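Local coordinates for capsid protein (Infectious hypodermal and hematopoietic necrosis virus, PDB 3N7X) that assembles, as sixty copies of a beta-barrel subunit, into the icosahedral capsid of a shrimp-infecting brevidensovirus, and binds calcium, at residues P230-K244 against H313-H327. Sequence-based numbering, arbitrary orientation.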
loop_
_atom_site.group_PDB
_atom_site.type_symbol
_atom_site.label_atom_id
_atom_site.label_comp_id
_atom_site.label_asym_id
_atom_site.label_seq_id
_atom_site.Cartn_x
_atom_site.Cartn_y
_atom_site.Cartn_z
ATOM N N PRO A 230 -80.078 -50.729 -44.016
ATOM C CA PRO A 230 -78.898 -49.980 -43.587
ATOM C C PRO A 230 -78.512 -50.263 -42.138
ATOM O O PRO A 230 -79.363 -50.286 -41.249
ATOM C CB PRO A 230 -79.318 -48.528 -43.810
ATOM C CG PRO A 230 -80.789 -48.568 -43.542
ATOM C CD PRO A 230 -81.216 -49.826 -44.263
ATOM N N THR A 231 -77.224 -50.499 -41.915
ATOM C CA THR A 231 -76.709 -50.746 -40.576
ATOM C C THR A 231 -75.945 -49.482 -40.184
ATOM O O THR A 231 -75.033 -49.046 -40.892
ATOM C CB THR A 231 -75.769 -51.963 -40.553
ATOM O OG1 THR A 231 -76.498 -53.133 -40.944
ATOM C CG2 THR A 231 -75.202 -52.173 -39.159
ATOM N N PHE A 232 -76.330 -48.888 -39.061
ATOM C CA PHE A 232 -75.713 -47.651 -38.607
ATOM C C PHE A 232 -74.380 -47.806 -37.894
ATOM O O PHE A 232 -74.174 -48.743 -37.125
ATOM C CB PHE A 232 -76.658 -46.894 -37.664
ATOM C CG PHE A 232 -77.999 -46.563 -38.258
ATOM C CD1 PHE A 232 -78.245 -46.720 -39.621
ATOM C CD2 PHE A 232 -79.017 -46.069 -37.448
ATOM C CE1 PHE A 232 -79.485 -46.390 -40.168
ATOM C CE2 PHE A 232 -80.260 -45.736 -37.983
ATOM C CZ PHE A 232 -80.497 -45.897 -39.348
ATOM N N ILE A 233 -73.470 -46.877 -38.160
ATOM C CA ILE A 233 -72.191 -46.870 -37.476
ATOM C C ILE A 233 -72.606 -46.590 -36.030
ATOM O O ILE A 233 -73.345 -45.643 -35.763
ATOM C CB ILE A 233 -71.296 -45.747 -38.017
ATOM C CG1 ILE A 233 -70.795 -46.138 -39.411
ATOM C CG2 ILE A 233 -70.149 -45.481 -37.060
ATOM C CD1 ILE A 233 -70.093 -45.026 -40.161
ATOM N N PRO A 234 -72.152 -47.420 -35.081
ATOM C CA PRO A 234 -72.501 -47.255 -33.666
ATOM C C PRO A 234 -72.490 -45.836 -33.118
ATOM O O PRO A 234 -71.447 -45.189 -33.042
ATOM C CB PRO A 234 -71.503 -48.166 -32.959
ATOM C CG PRO A 234 -71.328 -49.271 -33.947
ATOM C CD PRO A 234 -71.174 -48.509 -35.249
ATOM N N LYS A 235 -73.671 -45.368 -32.737
ATOM C CA LYS A 235 -73.858 -44.040 -32.165
ATOM C C LYS A 235 -75.028 -44.156 -31.200
ATOM O O LYS A 235 -75.947 -44.936 -31.436
ATOM C CB LYS A 235 -74.191 -43.024 -33.258
ATOM C CG LYS A 235 -72.982 -42.435 -33.970
ATOM C CD LYS A 235 -72.261 -41.454 -33.060
ATOM C CE LYS A 235 -71.194 -40.677 -33.798
ATOM N NZ LYS A 235 -70.492 -39.747 -32.881
ATOM N N TRP A 236 -74.997 -43.387 -30.116
ATOM C CA TRP A 236 -76.066 -43.436 -29.124
ATOM C C TRP A 236 -76.557 -42.035 -28.800
ATOM O O TRP A 236 -75.771 -41.180 -28.410
ATOM C CB TRP A 236 -75.554 -44.117 -27.851
ATOM C CG TRP A 236 -76.606 -44.347 -26.812
ATOM C CD1 TRP A 236 -77.126 -43.426 -25.942
ATOM C CD2 TRP A 236 -77.290 -45.578 -26.550
ATOM N NE1 TRP A 236 -78.093 -44.011 -25.155
ATOM C CE2 TRP A 236 -78.217 -45.329 -25.508
ATOM C CE3 TRP A 236 -77.214 -46.868 -27.098
ATOM C CZ2 TRP A 236 -79.063 -46.325 -25.000
ATOM C CZ3 TRP A 236 -78.059 -47.863 -26.590
ATOM C CH2 TRP A 236 -78.970 -47.581 -25.550
ATOM N N GLY A 237 -77.857 -41.802 -28.962
ATOM C CA GLY A 237 -78.409 -40.491 -28.675
ATOM C C GLY A 237 -79.798 -40.297 -29.246
ATOM O O GLY A 237 -80.109 -40.799 -30.329
ATOM N N GLY A 238 -80.640 -39.567 -28.517
ATOM C CA GLY A 238 -81.995 -39.323 -28.975
ATOM C C GLY A 238 -82.748 -40.616 -29.226
ATOM O O GLY A 238 -82.793 -41.495 -28.365
ATOM N N GLN A 239 -83.340 -40.736 -30.409
ATOM C CA GLN A 239 -84.096 -41.931 -30.766
ATOM C C GLN A 239 -83.156 -43.060 -31.176
ATOM O O GLN A 239 -83.551 -44.225 -31.209
ATOM C CB GLN A 239 -85.037 -41.621 -31.926
ATOM C CG GLN A 239 -84.319 -41.410 -33.251
ATOM C CD GLN A 239 -85.266 -41.014 -34.372
ATOM O OE1 GLN A 239 -86.297 -41.658 -34.585
ATOM N NE2 GLN A 239 -84.918 -39.955 -35.098
ATOM N N ILE A 240 -81.911 -42.707 -31.480
ATOM C CA ILE A 240 -80.915 -43.678 -31.915
ATOM C C ILE A 240 -80.306 -44.493 -30.785
ATOM O O ILE A 240 -79.805 -43.939 -29.810
ATOM C CB ILE A 240 -79.759 -42.989 -32.653
ATOM C CG1 ILE A 240 -80.305 -42.118 -33.783
ATOM C CG2 ILE A 240 -78.800 -44.040 -33.196
ATOM C CD1 ILE A 240 -81.132 -42.881 -34.799
ATOM N N LYS A 241 -80.327 -45.812 -30.936
ATOM C CA LYS A 241 -79.756 -46.688 -29.924
ATOM C C LYS A 241 -79.429 -48.059 -30.505
ATOM O O LYS A 241 -80.093 -48.518 -31.433
ATOM C CB LYS A 241 -80.739 -46.865 -28.771
ATOM C CG LYS A 241 -81.946 -47.712 -29.125
ATOM C CD LYS A 241 -82.835 -47.900 -27.910
ATOM C CE LYS A 241 -83.814 -49.053 -28.093
ATOM N NZ LYS A 241 -84.785 -48.794 -29.178
ATOM N N TRP A 242 -78.397 -48.703 -29.962
ATOM C CA TRP A 242 -78.022 -50.040 -30.404
ATOM C C TRP A 242 -78.640 -51.008 -29.403
ATOM O O TRP A 242 -79.188 -50.572 -28.390
ATOM C CB TRP A 242 -76.499 -50.196 -30.458
ATOM C CG TRP A 242 -75.761 -49.841 -29.200
ATOM C CD1 TRP A 242 -75.795 -50.508 -28.007
ATOM C CD2 TRP A 242 -74.841 -48.753 -29.024
ATOM N NE1 TRP A 242 -74.950 -49.905 -27.101
ATOM C CE2 TRP A 242 -74.353 -48.826 -27.699
ATOM C CE3 TRP A 242 -74.383 -47.721 -29.858
ATOM C CZ2 TRP A 242 -73.427 -47.910 -27.188
ATOM C CZ3 TRP A 242 -73.461 -46.809 -29.350
ATOM C CH2 TRP A 242 -72.993 -46.911 -28.025
ATOM N N ASP A 243 -78.560 -52.307 -29.670
ATOM C CA ASP A 243 -79.165 -53.286 -28.767
ATOM C C ASP A 243 -78.191 -54.149 -27.987
ATOM O O ASP A 243 -77.050 -54.369 -28.403
ATOM C CB ASP A 243 -80.130 -54.184 -29.537
ATOM C CG ASP A 243 -81.225 -53.395 -30.231
ATOM O OD1 ASP A 243 -81.860 -52.540 -29.571
ATOM O OD2 ASP A 243 -81.454 -53.632 -31.438
ATOM N N LYS A 244 -78.678 -54.651 -26.856
ATOM C CA LYS A 244 -77.898 -55.484 -25.951
ATOM C C LYS A 244 -77.520 -56.835 -26.543
ATOM O O LYS A 244 -78.142 -57.310 -27.492
ATOM C CB LYS A 244 -78.687 -55.726 -24.660
ATOM C CG LYS A 244 -79.919 -56.614 -24.851
ATOM C CD LYS A 244 -80.701 -56.818 -23.550
ATOM C CE LYS A 244 -79.918 -57.606 -22.497
ATOM N NZ LYS A 244 -79.649 -59.016 -22.907
ATOM N N HIS A 313 -72.727 -56.571 -28.994
ATOM C CA HIS A 313 -73.964 -55.818 -29.098
ATOM C C HIS A 313 -74.478 -55.877 -30.530
ATOM O O HIS A 313 -73.755 -56.260 -31.448
ATOM C CB HIS A 313 -73.733 -54.362 -28.691
ATOM C CG HIS A 313 -73.602 -54.161 -27.214
ATOM N ND1 HIS A 313 -72.644 -54.801 -26.457
ATOM C CD2 HIS A 313 -74.313 -53.393 -26.354
ATOM C CE1 HIS A 313 -72.770 -54.434 -25.194
ATOM N NE2 HIS A 313 -73.775 -53.581 -25.104
ATOM N N ALA A 314 -75.738 -55.509 -30.714
ATOM C CA ALA A 314 -76.330 -55.500 -32.043
ATOM C C ALA A 314 -76.454 -54.045 -32.470
ATOM O O ALA A 314 -77.008 -53.214 -31.744
ATOM C CB ALA A 314 -77.698 -56.164 -32.020
ATOM N N PRO A 315 -75.923 -53.713 -33.648
ATOM C CA PRO A 315 -75.992 -52.337 -34.139
ATOM C C PRO A 315 -77.409 -51.914 -34.493
ATOM O O PRO A 315 -78.284 -52.747 -34.737
ATOM C CB PRO A 315 -75.085 -52.367 -35.363
ATOM C CG PRO A 315 -75.286 -53.763 -35.886
ATOM C CD PRO A 315 -75.220 -54.582 -34.610
ATOM N N CYS A 316 -77.624 -50.608 -34.517
ATOM C CA CYS A 316 -78.917 -50.056 -34.872
ATOM C C CYS A 316 -79.065 -50.186 -36.389
ATOM O O CYS A 316 -78.081 -50.075 -37.127
ATOM C CB CYS A 316 -78.964 -48.580 -34.470
ATOM S SG CYS A 316 -80.566 -47.773 -34.686
ATOM N N THR A 317 -80.285 -50.436 -36.853
ATOM C CA THR A 317 -80.543 -50.547 -38.288
ATOM C C THR A 317 -81.781 -49.743 -38.677
ATOM O O THR A 317 -82.635 -49.442 -37.834
ATOM C CB THR A 317 -80.755 -52.019 -38.727
ATOM O OG1 THR A 317 -81.872 -52.574 -38.025
ATOM C CG2 THR A 317 -79.514 -52.850 -38.438
ATOM N N GLY A 318 -81.872 -49.389 -39.955
ATOM C CA GLY A 318 -83.011 -48.623 -40.435
ATOM C C GLY A 318 -83.611 -49.261 -41.672
ATOM O O GLY A 318 -83.579 -50.482 -41.815
ATOM N N GLN A 319 -84.163 -48.444 -42.563
ATOM C CA GLN A 319 -84.753 -48.951 -43.793
ATOM C C GLN A 319 -84.284 -48.102 -44.958
ATOM O O GLN A 319 -84.107 -46.895 -44.820
ATOM C CB GLN A 319 -86.285 -48.923 -43.725
ATOM C CG GLN A 319 -86.874 -49.719 -42.576
ATOM C CD GLN A 319 -86.859 -48.946 -41.264
ATOM O OE1 GLN A 319 -86.809 -49.537 -40.181
ATOM N NE2 GLN A 319 -86.916 -47.618 -41.353
ATOM N N LEU A 320 -84.086 -48.739 -46.105
ATOM C CA LEU A 320 -83.635 -48.046 -47.302
ATOM C C LEU A 320 -84.505 -46.853 -47.719
ATOM O O LEU A 320 -84.019 -45.943 -48.393
ATOM C CB LEU A 320 -83.539 -49.042 -48.462
ATOM C CG LEU A 320 -82.226 -49.789 -48.740
ATOM C CD1 LEU A 320 -81.214 -49.564 -47.635
ATOM C CD2 LEU A 320 -82.527 -51.266 -48.916
ATOM N N ASN A 321 -85.779 -46.847 -47.325
ATOM C CA ASN A 321 -86.679 -45.751 -47.697
ATOM C C ASN A 321 -87.012 -44.820 -46.543
ATOM O O ASN A 321 -87.982 -44.055 -46.608
ATOM C CB ASN A 321 -87.985 -46.296 -48.280
ATOM C CG ASN A 321 -88.745 -47.182 -47.301
ATOM O OD1 ASN A 321 -88.448 -47.209 -46.104
ATOM N ND2 ASN A 321 -89.739 -47.902 -47.808
ATOM N N LYS A 322 -86.211 -44.891 -45.486
ATOM C CA LYS A 322 -86.419 -44.046 -44.319
ATOM C C LYS A 322 -85.162 -43.261 -43.971
ATOM O O LYS A 322 -84.045 -43.648 -44.322
ATOM C CB LYS A 322 -86.828 -44.886 -43.108
ATOM C CG LYS A 322 -88.159 -45.577 -43.247
ATOM C CD LYS A 322 -89.301 -44.589 -43.317
ATOM C CE LYS A 322 -90.604 -45.327 -43.573
ATOM N NZ LYS A 322 -91.764 -44.403 -43.691
ATOM N N CYS A 323 -85.364 -42.157 -43.267
ATOM C CA CYS A 323 -84.275 -41.298 -42.845
ATOM C C CYS A 323 -84.507 -40.914 -41.388
ATOM O O CYS A 323 -85.500 -40.259 -41.062
ATOM C CB CYS A 323 -84.245 -40.051 -43.726
ATOM S SG CYS A 323 -83.184 -38.722 -43.134
ATOM N N TYR A 324 -83.601 -41.334 -40.510
ATOM C CA TYR A 324 -83.722 -41.023 -39.089
ATOM C C TYR A 324 -82.706 -39.973 -38.671
ATOM O O TYR A 324 -81.501 -40.155 -38.849
ATOM C CB TYR A 324 -83.520 -42.289 -38.256
ATOM C CG TYR A 324 -84.610 -43.309 -38.455
ATOM C CD1 TYR A 324 -85.782 -43.263 -37.696
ATOM C CD2 TYR A 324 -84.488 -44.305 -39.425
ATOM C CE1 TYR A 324 -86.808 -44.185 -37.900
ATOM C CE2 TYR A 324 -85.505 -45.231 -39.639
ATOM C CZ TYR A 324 -86.663 -45.165 -38.875
ATOM O OH TYR A 324 -87.680 -46.062 -39.105
ATOM N N ILE A 325 -83.195 -38.874 -38.108
ATOM C CA ILE A 325 -82.317 -37.801 -37.672
ATOM C C ILE A 325 -82.171 -37.799 -36.156
ATOM O O ILE A 325 -83.160 -37.823 -35.426
ATOM C CB ILE A 325 -82.859 -36.446 -38.129
ATOM C CG1 ILE A 325 -83.027 -36.462 -39.647
ATOM C CG2 ILE A 325 -81.912 -35.335 -37.707
ATOM C CD1 ILE A 325 -83.701 -35.237 -40.196
ATOM N N MET A 326 -80.927 -37.771 -35.691
ATOM C CA MET A 326 -80.635 -37.775 -34.262
ATOM C C MET A 326 -80.688 -36.382 -33.627
ATOM O O MET A 326 -80.200 -35.409 -34.200
ATOM C CB MET A 326 -79.251 -38.371 -34.026
ATOM C CG MET A 326 -78.888 -38.522 -32.562
ATOM S SD MET A 326 -77.127 -38.843 -32.328
ATOM C CE MET A 326 -77.009 -40.557 -32.819
ATOM N N HIS A 327 -81.288 -36.291 -32.445
ATOM C CA HIS A 327 -81.362 -35.027 -31.718
ATOM C C HIS A 327 -81.212 -35.316 -30.233
ATOM O O HIS A 327 -82.107 -35.902 -29.625
ATOM C CB HIS A 327 -82.701 -34.324 -31.947
ATOM C CG HIS A 327 -82.893 -33.830 -33.343
ATOM N ND1 HIS A 327 -82.008 -32.971 -33.957
ATOM C CD2 HIS A 327 -83.872 -34.072 -34.248
ATOM C CE1 HIS A 327 -82.431 -32.706 -35.180
ATOM N NE2 HIS A 327 -83.560 -33.362 -35.381
HETATM O O HOH W 1 -75.359 -48.682 -34.516
#
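Cys316 sits where residues 313-327 run close to Phe232. Its sulfur hangs anti to the backbone N (chi1 -174°), and SG lies 3.6 Å from Phe232 CD2, oblique to the ring; a small, polarisable thiol suits this slot between an aromatic ring and the carbonyl of Lys241. Thr317 C lies over one face of the same ring, toward the rim, and the ring's edge meets Tyr324. Around Cys316 the two backbones are laced together: Phe232 N bonds to Cys316 O at 2.9 Å, Gly318 N to Pro230 O, and a water accepts from Cys316 N while donating to Phe232 O. Glycine fits at 318 because a CB there would strike Phe232 CZ.

At one end, Asp243 and Ala314 form an antiparallel hydrogen-bonded pair, Asp243 N reaching Ala314 O at 2.7 Å in a nearly straight bond. Beside it the Trp242 and His313 rings meet obliquely; Val251 bonds to both through its backbone, and His313 ND1 to Tyr311 O. At the other, the type II' turn Gly237-Ile240 presents Gln239, whose NE2 donates to Ile325 O at 2.8 Å from above the carbonyl plane and also to Asn160 O. Met326 bends at chi3 to lay CE 3.7 Å from Ile240 CB. Backbone bonds and apolar filling thus fasten loop 230-244 to the segment carrying edge strand 322-324, while Gln310 of a neighbouring subunit bonds Gln239 N, Ile325 O and His327 N, joining both to the next subunit.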